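Long-range contacts in octenoyl-CoA reductase/carboxylase (Streptomyces sp., PDB 4A0S), which catalyses the NADPH-dependent reductive carboxylation of 2-octenoyl-CoA, a carbon fixation that supplies an extender unit for cinnabaramide polyketide biosynthesis: residues P22-L28 with F170-Y176; E59-E64 with W102-H106; V139-D145 with E160-W164; A203-Y207 with E367-T371. One frame throughout, in Å; residues are numbered along the deposited sequence.

Contact 1 (P22-L28 with F170-Y176); sequences PDTYLAL and FGGLAEY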
# COMPACT_ATOMS: atom_id res chain seq x y z
N PRO A 22 -0.68 27.46 -39.23
CA PRO A 22 0.35 27.42 -40.26
C PRO A 22 0.56 26.00 -40.78
O PRO A 22 0.42 25.04 -40.03
CB PRO A 22 1.62 27.86 -39.52
CG PRO A 22 1.18 28.44 -38.25
CD PRO A 22 -0.15 27.89 -37.92
N ASP A 23 0.90 25.90 -42.06
CA ASP A 23 1.19 24.63 -42.72
C ASP A 23 2.44 24.00 -42.16
O ASP A 23 2.62 22.78 -42.23
CB ASP A 23 1.42 24.87 -44.21
CG ASP A 23 0.14 25.16 -44.95
OD1 ASP A 23 -0.94 24.95 -44.35
OD2 ASP A 23 0.21 25.58 -46.13
N THR A 24 3.34 24.84 -41.68
CA THR A 24 4.62 24.38 -41.15
C THR A 24 4.93 25.14 -39.88
O THR A 24 4.32 26.17 -39.59
CB THR A 24 5.79 24.59 -42.14
OG1 THR A 24 6.09 25.98 -42.25
CG2 THR A 24 5.47 24.03 -43.53
N TYR A 25 5.88 24.64 -39.12
CA TYR A 25 6.34 25.40 -37.99
C TYR A 25 7.80 25.14 -37.73
O TYR A 25 8.33 24.11 -38.15
CB TYR A 25 5.49 25.13 -36.75
CG TYR A 25 5.54 23.72 -36.23
CD1 TYR A 25 4.65 22.78 -36.70
CD2 TYR A 25 6.47 23.34 -35.26
CE1 TYR A 25 4.66 21.49 -36.24
CE2 TYR A 25 6.50 22.03 -34.78
CZ TYR A 25 5.60 21.12 -35.28
OH TYR A 25 5.58 19.82 -34.84
N LEU A 26 8.43 26.08 -37.03
CA LEU A 26 9.84 25.96 -36.64
C LEU A 26 9.99 24.93 -35.53
O LEU A 26 9.28 24.95 -34.52
CB LEU A 26 10.37 27.32 -36.19
CG LEU A 26 11.86 27.48 -35.88
CD1 LEU A 26 12.68 27.15 -37.12
CD2 LEU A 26 12.16 28.89 -35.41
N ALA A 27 10.92 24.01 -35.72
CA ALA A 27 11.10 22.94 -34.74
C ALA A 27 12.55 22.53 -34.62
O ALA A 27 13.25 22.41 -35.63
CB ALA A 27 10.26 21.74 -35.12
N LEU A 28 12.96 22.29 -33.38
CA LEU A 28 14.20 21.60 -33.10
C LEU A 28 13.89 20.15 -33.38
O LEU A 28 12.98 19.59 -32.78
CB LEU A 28 14.61 21.77 -31.64
CG LEU A 28 16.03 21.29 -31.33
CD1 LEU A 28 17.10 22.22 -31.95
CD2 LEU A 28 16.19 21.14 -29.84
N PHE A 170 6.37 15.63 -32.59
CA PHE A 170 5.63 16.87 -32.34
C PHE A 170 5.84 17.32 -30.90
O PHE A 170 4.92 17.78 -30.23
CB PHE A 170 4.15 16.73 -32.72
CG PHE A 170 3.95 15.91 -33.97
CD1 PHE A 170 4.58 16.28 -35.16
CD2 PHE A 170 3.16 14.77 -33.96
CE1 PHE A 170 4.44 15.52 -36.34
CE2 PHE A 170 2.98 14.00 -35.11
CZ PHE A 170 3.63 14.38 -36.31
N GLY A 171 7.08 17.17 -30.47
CA GLY A 171 7.50 17.61 -29.17
C GLY A 171 7.51 19.12 -29.00
O GLY A 171 7.19 19.88 -29.92
N GLY A 172 7.90 19.54 -27.80
CA GLY A 172 7.76 20.92 -27.39
C GLY A 172 8.91 21.86 -27.72
O GLY A 172 8.80 23.05 -27.48
N LEU A 173 10.01 21.34 -28.26
CA LEU A 173 11.10 22.23 -28.66
C LEU A 173 10.85 22.77 -30.06
O LEU A 173 11.56 22.47 -31.03
CB LEU A 173 12.45 21.55 -28.52
CG LEU A 173 12.90 21.46 -27.06
CD1 LEU A 173 13.95 20.39 -26.91
CD2 LEU A 173 13.45 22.79 -26.58
N ALA A 174 9.80 23.56 -30.16
CA ALA A 174 9.29 24.02 -31.44
C ALA A 174 8.32 25.11 -31.10
O ALA A 174 8.02 25.32 -29.93
CB ALA A 174 8.55 22.88 -32.13
N GLU A 175 7.79 25.77 -32.11
CA GLU A 175 6.85 26.84 -31.89
C GLU A 175 5.47 26.26 -31.59
O GLU A 175 4.65 26.92 -30.97
CB GLU A 175 6.81 27.77 -33.09
CG GLU A 175 8.13 28.52 -33.27
CD GLU A 175 7.96 29.83 -34.03
OE1 GLU A 175 7.17 29.87 -34.99
OE2 GLU A 175 8.60 30.83 -33.66
N TYR A 176 5.23 25.04 -32.03
CA TYR A 176 3.99 24.35 -31.70
C TYR A 176 4.31 22.97 -31.27
O TYR A 176 5.31 22.40 -31.68
CB TYR A 176 3.05 24.27 -32.91
CG TYR A 176 2.58 25.62 -33.36
CD1 TYR A 176 3.32 26.33 -34.30
CD2 TYR A 176 1.42 26.19 -32.85
CE1 TYR A 176 2.92 27.57 -34.73
CE2 TYR A 176 1.01 27.45 -33.27
CZ TYR A 176 1.78 28.13 -34.22
OH TYR A 176 1.45 29.38 -34.68
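Two backbone hydrogen bonds join the segments. Leu28 N donates to Leu173 O at 2.7 Å, and Glu175 N donates to Leu26 O at 2.9 Å. They flank the one bridged pair, Ala27 with Ala174, whose CA atoms are 3.9 Å apart. Leu173 centres an inverse gamma turn, and Ala27-Ala174 is a single bridge. The small side chains suit this close approach: Ala27 CB and Ala174 CB are 3.6 Å apart. Tyr25 then builds the packing. Tyr176 CB sits over its ring face, 4.2 Å from the centroid, as a CH-pi contact. The Tyr176 ring adds an offset edge-to-face pair, with planes at 73°. Ala174 CB touches the Tyr25 ring edge, 3.5 Å from CE2. Leu28 CD2 meets Leu173 CD1 at 3.8 Å, and Pro22 CG meets Tyr176 CE1 at 4.0 Å. Strand 24-31 also pairs with strands 51-52, 54-56 and 110-112. The bridge therefore ties this small antiparallel sheet to the loop entering strand 176-180, part of the GroES-like domain of zinc-binding-type dehydrogenases.

Contact 2 (E59-E64 with W102-H106); sequences ELAPDE and WATRH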
# COMPACT_ATOMS: atom_id res chain seq x y z
N GLU A 59 -1.85 16.88 -38.78
CA GLU A 59 -3.26 16.93 -38.49
C GLU A 59 -3.48 16.54 -37.03
O GLU A 59 -2.84 15.61 -36.50
CB GLU A 59 -4.01 16.02 -39.43
CG GLU A 59 -5.51 15.96 -39.24
CD GLU A 59 -6.17 14.92 -40.13
OE1 GLU A 59 -5.45 14.08 -40.72
OE2 GLU A 59 -7.41 14.95 -40.25
N LEU A 60 -4.36 17.29 -36.38
CA LEU A 60 -4.66 17.07 -34.98
C LEU A 60 -5.64 15.91 -34.80
O LEU A 60 -6.68 15.86 -35.44
CB LEU A 60 -5.26 18.36 -34.44
CG LEU A 60 -5.02 18.73 -32.99
CD1 LEU A 60 -3.51 18.78 -32.68
CD2 LEU A 60 -5.70 20.06 -32.80
N ALA A 61 -5.30 14.98 -33.93
CA ALA A 61 -6.19 13.86 -33.60
C ALA A 61 -7.30 14.39 -32.73
O ALA A 61 -7.18 15.47 -32.18
CB ALA A 61 -5.41 12.77 -32.86
N PRO A 62 -8.40 13.63 -32.58
CA PRO A 62 -9.52 14.23 -31.86
C PRO A 62 -9.27 14.44 -30.36
O PRO A 62 -9.95 15.25 -29.73
CB PRO A 62 -10.67 13.24 -32.07
CG PRO A 62 -10.00 11.96 -32.48
CD PRO A 62 -8.76 12.35 -33.20
N ASP A 63 -8.30 13.72 -29.81
CA ASP A 63 -8.03 13.80 -28.38
C ASP A 63 -6.80 14.68 -28.16
O ASP A 63 -6.25 14.74 -27.07
CB ASP A 63 -7.77 12.41 -27.83
CG ASP A 63 -6.52 11.78 -28.43
OD1 ASP A 63 -6.18 12.10 -29.60
OD2 ASP A 63 -5.86 10.98 -27.73
N GLU A 64 -6.37 15.37 -29.21
CA GLU A 64 -5.14 16.14 -29.13
C GLU A 64 -5.37 17.62 -29.10
O GLU A 64 -6.43 18.11 -29.49
CB GLU A 64 -4.24 15.81 -30.30
CG GLU A 64 -3.45 14.54 -30.10
CD GLU A 64 -2.78 14.10 -31.39
OE1 GLU A 64 -2.87 14.82 -32.40
OE2 GLU A 64 -2.15 13.02 -31.39
N TRP A 102 -4.34 7.26 -35.97
CA TRP A 102 -3.71 8.54 -35.71
C TRP A 102 -2.23 8.43 -35.40
O TRP A 102 -1.49 9.39 -35.61
CB TRP A 102 -4.44 9.26 -34.59
CG TRP A 102 -5.76 9.76 -35.04
CD1 TRP A 102 -6.98 9.22 -34.76
CD2 TRP A 102 -6.00 10.90 -35.88
NE1 TRP A 102 -7.98 9.97 -35.37
CE2 TRP A 102 -7.40 11.00 -36.07
CE3 TRP A 102 -5.16 11.85 -36.50
CZ2 TRP A 102 -7.98 12.02 -36.83
CZ3 TRP A 102 -5.75 12.87 -37.25
CH2 TRP A 102 -7.15 12.93 -37.42
N ALA A 103 -1.80 7.27 -34.91
CA ALA A 103 -0.40 7.11 -34.52
C ALA A 103 0.56 7.21 -35.70
O ALA A 103 1.72 7.55 -35.50
CB ALA A 103 -0.18 5.80 -33.77
N THR A 104 0.09 6.93 -36.92
CA THR A 104 1.03 6.85 -38.04
C THR A 104 1.70 8.20 -38.29
O THR A 104 2.79 8.25 -38.82
CB THR A 104 0.41 6.31 -39.38
OG1 THR A 104 -0.34 7.35 -40.00
CG2 THR A 104 -0.46 5.11 -39.14
N ARG A 105 1.04 9.28 -37.89
CA ARG A 105 1.61 10.62 -38.05
C ARG A 105 2.98 10.77 -37.42
O ARG A 105 3.80 11.54 -37.91
CB ARG A 105 0.69 11.69 -37.47
CG ARG A 105 -0.65 11.88 -38.19
CD ARG A 105 -1.55 12.68 -37.26
NE ARG A 105 -1.54 12.05 -35.93
CZ ARG A 105 -1.71 12.68 -34.77
NH1 ARG A 105 -1.92 13.99 -34.73
NH2 ARG A 105 -1.68 11.97 -33.66
N HIS A 106 3.23 10.02 -36.35
CA HIS A 106 4.48 10.11 -35.62
C HIS A 106 5.69 9.66 -36.41
O HIS A 106 6.81 10.08 -36.13
CB HIS A 106 4.38 9.34 -34.31
CG HIS A 106 3.44 9.97 -33.37
ND1 HIS A 106 3.79 11.07 -32.62
CD2 HIS A 106 2.12 9.78 -33.17
CE1 HIS A 106 2.74 11.48 -31.94
NE2 HIS A 106 1.71 10.72 -32.26
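Arg105 reaches across with an m, t, m side chain that places its guanidinium among four acceptor atoms. NH1 donates to Glu59 O at 2.6 Å and to Glu64 OE1 at 2.6 Å. NH2 completes a two-pronged salt bridge to Glu64 OE2 at 2.5 Å. NE folds back onto Trp102 O at 2.7 Å, which fixes the group from its own segment. Glu64 is m, t with a nearly flat carboxylate torsion (3°), and its OE1 also accepts from Ala61 N at 2.9 Å. Trp102 takes chi1 m and chi2 103°, laying its ring face on the turn. Ala61 CA is 3.6 Å from the centroid of the six-membered ring, and Pro62 CD is 3.7 Å from that of the five-membered ring. Both are CH-pi contacts. Trp102 NE1 bonds to Ile126 O of the second subunit. The type I turn from Ala61 to Glu64 leads into strand 64-73. Segment 102-106 is 3-10 helix, between helix 89-97 and strand 110-112, and Leu60 and Glu64 rest on Val178 of strand 176-180.

Contact 3 (V139-D145 with E160-W164); sequences VHPAHVD and EQRAW. With CO8 (octanoyl-coenzyme A), chain E.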
# COMPACT_ATOMS: atom_id res chain seq x y z
N VAL A 139 2.66 21.32 -20.59
CA VAL A 139 2.49 20.00 -21.12
C VAL A 139 3.50 19.17 -20.37
O VAL A 139 4.67 19.58 -20.25
CB VAL A 139 2.78 19.95 -22.62
CG1 VAL A 139 2.81 18.50 -23.09
CG2 VAL A 139 1.76 20.79 -23.39
N HIS A 140 3.05 18.04 -19.85
CA HIS A 140 3.95 17.03 -19.31
C HIS A 140 4.05 15.87 -20.30
O HIS A 140 3.24 15.76 -21.21
CB HIS A 140 3.51 16.58 -17.91
CG HIS A 140 2.22 15.82 -17.90
ND1 HIS A 140 2.14 14.49 -18.26
CD2 HIS A 140 0.97 16.19 -17.53
CE1 HIS A 140 0.89 14.08 -18.14
NE2 HIS A 140 0.16 15.09 -17.71
N PRO A 141 5.08 15.03 -20.15
CA PRO A 141 5.46 14.12 -21.23
C PRO A 141 4.68 12.81 -21.35
O PRO A 141 4.91 12.07 -22.31
CB PRO A 141 6.93 13.79 -20.90
CG PRO A 141 7.00 13.94 -19.41
CD PRO A 141 6.14 15.16 -19.14
N ALA A 142 3.81 12.50 -20.39
CA ALA A 142 3.10 11.22 -20.40
C ALA A 142 2.05 11.16 -21.50
O ALA A 142 0.92 11.61 -21.33
CB ALA A 142 2.50 10.92 -19.02
N HIS A 143 2.46 10.60 -22.63
CA HIS A 143 1.62 10.48 -23.81
C HIS A 143 1.06 9.08 -23.75
O HIS A 143 1.75 8.11 -24.07
CB HIS A 143 2.50 10.71 -25.04
CG HIS A 143 1.78 10.67 -26.35
ND1 HIS A 143 1.54 9.49 -27.02
CD2 HIS A 143 1.33 11.66 -27.15
CE1 HIS A 143 0.95 9.76 -28.17
NE2 HIS A 143 0.81 11.07 -28.28
N VAL A 144 -0.16 8.95 -23.28
CA VAL A 144 -0.65 7.63 -22.89
C VAL A 144 -1.95 7.31 -23.61
O VAL A 144 -2.63 8.22 -24.10
CB VAL A 144 -0.81 7.50 -21.36
CG1 VAL A 144 0.48 7.95 -20.64
CG2 VAL A 144 -1.99 8.31 -20.86
N ASP A 145 -2.28 6.03 -23.64
CA ASP A 145 -3.47 5.55 -24.32
C ASP A 145 -4.53 5.30 -23.27
O ASP A 145 -4.46 4.36 -22.51
CB ASP A 145 -3.15 4.26 -25.10
CG ASP A 145 -4.29 3.82 -25.98
OD1 ASP A 145 -5.46 4.12 -25.68
OD2 ASP A 145 -4.01 3.16 -27.00
N GLU A 160 1.14 1.39 -24.17
CA GLU A 160 1.27 2.45 -25.16
C GLU A 160 1.76 3.74 -24.53
O GLU A 160 1.74 4.80 -25.15
CB GLU A 160 -0.07 2.67 -25.90
CG GLU A 160 -0.59 1.45 -26.67
CD GLU A 160 0.35 0.97 -27.76
OE1 GLU A 160 1.27 1.73 -28.14
OE2 GLU A 160 0.18 -0.18 -28.22
N GLN A 161 2.20 3.66 -23.28
CA GLN A 161 2.71 4.85 -22.63
C GLN A 161 3.97 5.27 -23.35
O GLN A 161 4.86 4.46 -23.56
CB GLN A 161 3.00 4.61 -21.15
CG GLN A 161 3.71 5.77 -20.48
CD GLN A 161 5.23 5.75 -20.69
OE1 GLN A 161 5.90 4.76 -20.39
NE2 GLN A 161 5.76 6.85 -21.20
N ARG A 162 4.00 6.53 -23.74
CA ARG A 162 5.16 7.12 -24.39
C ARG A 162 5.54 8.44 -23.77
O ARG A 162 4.74 9.05 -23.05
CB ARG A 162 4.90 7.27 -25.89
CG ARG A 162 4.88 5.93 -26.60
CD ARG A 162 4.72 6.09 -28.13
NE ARG A 162 4.82 4.77 -28.73
CZ ARG A 162 3.85 3.87 -28.72
NH1 ARG A 162 2.68 4.15 -28.16
NH2 ARG A 162 4.05 2.67 -29.27
N ALA A 163 6.78 8.85 -24.01
CA ALA A 163 7.30 10.14 -23.60
C ALA A 163 7.20 11.07 -24.79
O ALA A 163 7.86 10.89 -25.81
CB ALA A 163 8.75 10.03 -23.13
N TRP A 164 6.34 12.06 -24.63
CA TRP A 164 6.19 13.13 -25.59
C TRP A 164 7.53 13.67 -26.08
O TRP A 164 8.41 13.96 -25.27
CB TRP A 164 5.43 14.24 -24.91
CG TRP A 164 5.07 15.30 -25.83
CD1 TRP A 164 4.45 15.16 -27.02
CD2 TRP A 164 5.25 16.70 -25.61
NE1 TRP A 164 4.25 16.39 -27.59
CE2 TRP A 164 4.73 17.35 -26.75
CE3 TRP A 164 5.83 17.46 -24.59
CZ2 TRP A 164 4.76 18.74 -26.88
CZ3 TRP A 164 5.85 18.84 -24.72
CH2 TRP A 164 5.31 19.47 -25.86
N1A CO8 E . 19.37 1.84 -34.93
C2A CO8 E . 18.13 1.47 -35.25
N3A CO8 E . 17.44 0.63 -34.48
C4A CO8 E . 18.01 0.14 -33.35
C5A CO8 E . 19.30 0.51 -32.98
C6A CO8 E . 19.98 1.39 -33.81
N6A CO8 E . 21.22 1.78 -33.49
N7A CO8 E . 19.59 -0.11 -31.83
C8A CO8 E . 18.53 -0.85 -31.50
N9A CO8 E . 17.57 -0.69 -32.42
C1B CO8 E . 16.22 -1.32 -32.47
C2B CO8 E . 16.30 -2.78 -32.90
O2B CO8 E . 15.19 -3.10 -33.77
C3B CO8 E . 16.16 -3.50 -31.56
O3B CO8 E . 15.63 -4.80 -31.73
P3B CO8 E . 16.70 -6.01 -31.65
O7A CO8 E . 16.49 -6.90 -33.00
O8A CO8 E . 18.22 -5.43 -31.86
O9A CO8 E . 16.59 -6.77 -30.38
C4B CO8 E . 15.19 -2.61 -30.78
O4B CO8 E . 15.58 -1.27 -31.15
C5B CO8 E . 15.44 -2.66 -29.27
O5B CO8 E . 14.59 -1.70 -28.61
P1A CO8 E . 12.98 -2.01 -28.47
O1A CO8 E . 12.35 -0.71 -27.67
O2A CO8 E . 12.27 -2.18 -29.78
O3A CO8 E . 12.87 -3.41 -27.63
P2A CO8 E . 12.76 -3.64 -26.00
O4A CO8 E . 13.61 -4.95 -25.67
O5A CO8 E . 11.36 -3.73 -25.48
O6A CO8 E . 13.59 -2.42 -25.31
CBP CO8 E . 14.00 -0.58 -23.72
CCP CO8 E . 13.11 -1.78 -24.11
CDP CO8 E . 15.34 -1.17 -23.24
CEP CO8 E . 13.33 0.14 -22.55
CAP CO8 E . 14.18 0.36 -24.96
OAP CO8 E . 12.92 0.73 -25.60
C9P CO8 E . 15.04 1.63 -24.68
O9P CO8 E . 16.27 1.52 -24.57
N8P CO8 E . 14.38 2.81 -24.61
C7P CO8 E . 15.09 4.11 -24.43
C6P CO8 E . 15.06 4.70 -22.99
C5P CO8 E . 16.45 5.28 -22.66
O5P CO8 E . 17.43 4.54 -22.63
N4P CO8 E . 16.64 6.59 -22.55
C3P CO8 E . 15.67 7.67 -22.38
C2P CO8 E . 15.98 8.12 -20.94
S1P CO8 E . 14.50 7.99 -19.86
C1' CO8 E . 14.09 9.67 -19.82
O1' CO8 E . 14.93 10.58 -19.96
C2' CO8 E . 12.74 9.90 -19.65
C3' CO8 E . 12.20 11.16 -19.57
C4' CO8 E . 10.82 11.30 -19.35
C5' CO8 E . 9.98 10.06 -19.61
C6' CO8 E . 8.52 10.54 -19.46
C7' CO8 E . 7.60 9.34 -19.45
C8' CO8 E . 6.16 9.86 -19.44
O HOH W 1 1.44 6.85 -26.78
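A water sits at one end of this short strand pair and links the two backbones. It donates to His143 O at 3.0 Å and to Glu160 O at 2.6 Å, and also bonds to His143 ND1 at 2.7 Å. It thus serves two carbonyls that cannot bond each other. Beside it, His143 and Arg162 form an antiparallel hydrogen-bonded pair: His143 N to Arg162 O and Arg162 N to His143 O, both 2.8 Å. Trp164 N donates to Pro141 O at 2.7 Å. Ala142 pairs with Ala163 in the non-hydrogen-bonded position. This part lines the acyl pocket of octanoyl-CoA. The chain-end atom C8' lies 3.5 Å from Ala142 CA and from Gln161 NE2, while C6' is 3.7 Å from Pro141 CG and Ala163 CB. Gln161 OE1 is hydrogen-bonded to Arg328 of the third subunit. Val139 CG1 lies over the six-membered ring of Trp164, 3.6 Å from its centroid. Asp145 forms salt bridges with Arg129 and Arg130 of the second subunit. Trp164 NE1 bonds to Val178 O on strand 176-180, and Gln368 of helix 365-376 packs on His140 and Pro141.

Contact 4 (A203-Y207 with E367-T371); sequences AGTAY and EQQAT. With NAP (NADP nicotinamide-adenine-dinucleotide phosphate), chain F.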
# COMPACT_ATOMS: atom_id res chain seq x y z
N ALA A 203 10.16 17.45 -12.65
CA ALA A 203 9.47 17.58 -11.39
C ALA A 203 8.45 16.46 -11.26
O ALA A 203 8.35 15.86 -10.19
CB ALA A 203 8.79 18.92 -11.28
N GLY A 204 7.70 16.18 -12.32
CA GLY A 204 6.70 15.11 -12.28
C GLY A 204 7.39 13.80 -11.98
O GLY A 204 6.94 13.00 -11.15
N THR A 205 8.53 13.59 -12.63
CA THR A 205 9.28 12.36 -12.48
C THR A 205 9.82 12.20 -11.06
O THR A 205 9.73 11.12 -10.48
CB THR A 205 10.44 12.28 -13.49
OG1 THR A 205 9.89 12.17 -14.80
CG2 THR A 205 11.30 11.07 -13.23
N ALA A 206 10.36 13.28 -10.52
CA ALA A 206 10.87 13.26 -9.17
C ALA A 206 9.70 13.04 -8.20
O ALA A 206 9.83 12.38 -7.16
CB ALA A 206 11.61 14.57 -8.87
N TYR A 207 8.56 13.61 -8.57
CA TYR A 207 7.37 13.57 -7.75
C TYR A 207 6.88 12.13 -7.66
O TYR A 207 6.58 11.62 -6.57
CB TYR A 207 6.26 14.45 -8.34
CG TYR A 207 5.01 14.36 -7.51
CD1 TYR A 207 4.15 13.27 -7.64
CD2 TYR A 207 4.73 15.34 -6.54
CE1 TYR A 207 3.02 13.16 -6.83
CE2 TYR A 207 3.59 15.23 -5.75
CZ TYR A 207 2.75 14.13 -5.90
OH TYR A 207 1.64 14.01 -5.12
N GLU A 367 -0.29 12.36 -11.02
CA GLU A 367 0.94 12.77 -10.35
C GLU A 367 1.40 14.12 -10.83
O GLU A 367 1.97 14.90 -10.08
CB GLU A 367 2.03 11.73 -10.57
CG GLU A 367 1.72 10.49 -9.84
CD GLU A 367 2.55 9.33 -10.29
OE1 GLU A 367 2.81 9.19 -11.50
OE2 GLU A 367 2.94 8.57 -9.40
N GLN A 368 1.16 14.37 -12.11
CA GLN A 368 1.58 15.59 -12.72
C GLN A 368 0.73 16.73 -12.22
O GLN A 368 1.25 17.80 -11.97
CB GLN A 368 1.52 15.46 -14.23
CG GLN A 368 2.71 14.67 -14.75
CD GLN A 368 3.99 15.48 -14.70
OE1 GLN A 368 4.04 16.55 -14.07
NE2 GLN A 368 5.04 14.97 -15.32
N GLN A 369 -0.57 16.49 -12.07
CA GLN A 369 -1.44 17.47 -11.44
C GLN A 369 -1.02 17.76 -10.01
O GLN A 369 -1.02 18.91 -9.60
CB GLN A 369 -2.88 17.00 -11.41
CG GLN A 369 -3.74 17.92 -10.57
CD GLN A 369 -5.17 17.53 -10.59
OE1 GLN A 369 -5.97 18.10 -11.34
NE2 GLN A 369 -5.52 16.52 -9.81
N ALA A 370 -0.70 16.70 -9.27
CA ALA A 370 -0.24 16.86 -7.89
C ALA A 370 1.02 17.72 -7.89
O ALA A 370 1.18 18.62 -7.06
CB ALA A 370 0.05 15.52 -7.28
N THR A 371 1.92 17.41 -8.82
CA THR A 371 3.14 18.20 -8.97
C THR A 371 2.79 19.66 -9.23
O THR A 371 3.29 20.57 -8.57
CB THR A 371 4.01 17.62 -10.09
OG1 THR A 371 4.36 16.27 -9.74
CG2 THR A 371 5.28 18.46 -10.27
PA NAP F . 20.64 16.49 -15.65
O1A NAP F . 19.83 17.82 -15.44
O2A NAP F . 21.80 16.55 -16.60
O5B NAP F . 21.16 16.09 -14.26
C5B NAP F . 21.81 14.83 -14.16
C4B NAP F . 22.74 14.93 -12.96
O4B NAP F . 23.35 13.63 -12.85
C3B NAP F . 23.88 15.95 -13.16
O3B NAP F . 23.64 16.98 -12.21
C2B NAP F . 25.13 15.22 -12.70
O2B NAP F . 25.34 15.36 -11.29
C1B NAP F . 24.83 13.79 -12.96
N9A NAP F . 25.21 13.50 -14.37
C8A NAP F . 25.16 14.30 -15.45
N7A NAP F . 25.55 13.63 -16.54
C5A NAP F . 25.83 12.41 -16.14
C6A NAP F . 26.30 11.30 -16.80
N6A NAP F . 26.51 11.35 -18.11
N1A NAP F . 26.49 10.19 -16.10
C2A NAP F . 26.25 10.13 -14.80
N3A NAP F . 25.83 11.17 -14.12
C4A NAP F . 25.61 12.32 -14.78
O3 NAP F . 19.66 15.31 -16.13
PN NAP F . 18.28 14.96 -15.39
O1N NAP F . 17.24 15.79 -16.23
O2N NAP F . 18.30 15.14 -13.90
O5D NAP F . 18.18 13.43 -15.85
C5D NAP F . 19.10 12.55 -15.21
C4D NAP F . 18.80 11.19 -15.77
O4D NAP F . 17.39 10.93 -15.46
C3D NAP F . 18.91 11.13 -17.29
O3D NAP F . 19.49 9.83 -17.52
C2D NAP F . 17.47 11.18 -17.77
O2D NAP F . 17.30 10.50 -19.03
C1D NAP F . 16.84 10.34 -16.68
N1N NAP F . 15.48 10.80 -16.54
C2N NAP F . 14.49 9.84 -16.53
C3N NAP F . 13.21 10.30 -16.39
C7N NAP F . 12.16 9.27 -16.39
O7N NAP F . 12.42 8.06 -16.41
N7N NAP F . 10.96 9.78 -16.43
C4N NAP F . 12.91 11.66 -16.26
C5N NAP F . 13.89 12.63 -16.25
C6N NAP F . 15.20 12.19 -16.39
P2B NAP F . 26.82 14.99 -10.79
O1X NAP F . 26.70 15.73 -9.34
O2X NAP F . 26.99 13.40 -10.59
O3X NAP F . 27.69 15.66 -11.83
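Helix 200-210 forms part of the NADP pocket, and this contact packs helix 365-376 against it. Thr205 points away from the second helix and takes a weak hydrogen bond from the nicotinamide carboxamide, with NAP N7N to Thr205 OG1 at 3.1 Å. Thr205 OG1 also bonds to Leu201 O. The short helical segments cross at 108°, with their axes 8.8 Å apart at closest approach. Gly204 and Gln368 are the nearest pair, with CA atoms 5.2 Å apart. Gly204 CA lies 3.5 Å from Gln368 NE2. A CB on residue 204 would come within 1.9 Å of that nitrogen, so the absence of a side chain permits this fit. Gln368 NE2 itself bonds to Pro200 O. In this dehydrogenase fold the first helix precedes the nucleotide-binding Rossmann sheet, and the second follows its last strand, 356-359. No hydrogen bond crosses between the segments. Tyr207 has the largest area buried by the other helix, its ring face lying over Glu367 O and Thr371 N. Its CZ is 3.3 Å from Ala370 CB, and its CB is 3.0 Å from Thr371 OG1. That hydroxyl donates to Glu367 O at 2.8 Å, within its own helix. Ala203 CB meets Thr371 CG2 at 3.7 Å. The Glu367 carboxylate turns to Arg208 in a salt bridge and to Ser212 in a hydrogen bond.

Contact 1 closes a loop of 141 residues, and contacts 2 and 3 both fall within it, one after the other. Contact 4 opens later, near the Rossmann part. Centres of contacts 1 and 2 are about 15 Å apart, of 2 and 3 about 13 Å, and of 3 and 4 about 14 Å. Contacts 1 and 2 each lie about 25 Å from contact 4. Touching residues link the series. Phe170 meets Arg105 and His106, Trp164 meets Gly172, His106 faces His143, and His140 packs on Gln368. Packing thus runs from the N-terminal strand through the GroES-like part and the acyl pocket to the NADP-side helices. Contacts 2 and 3 also touch the second subunit.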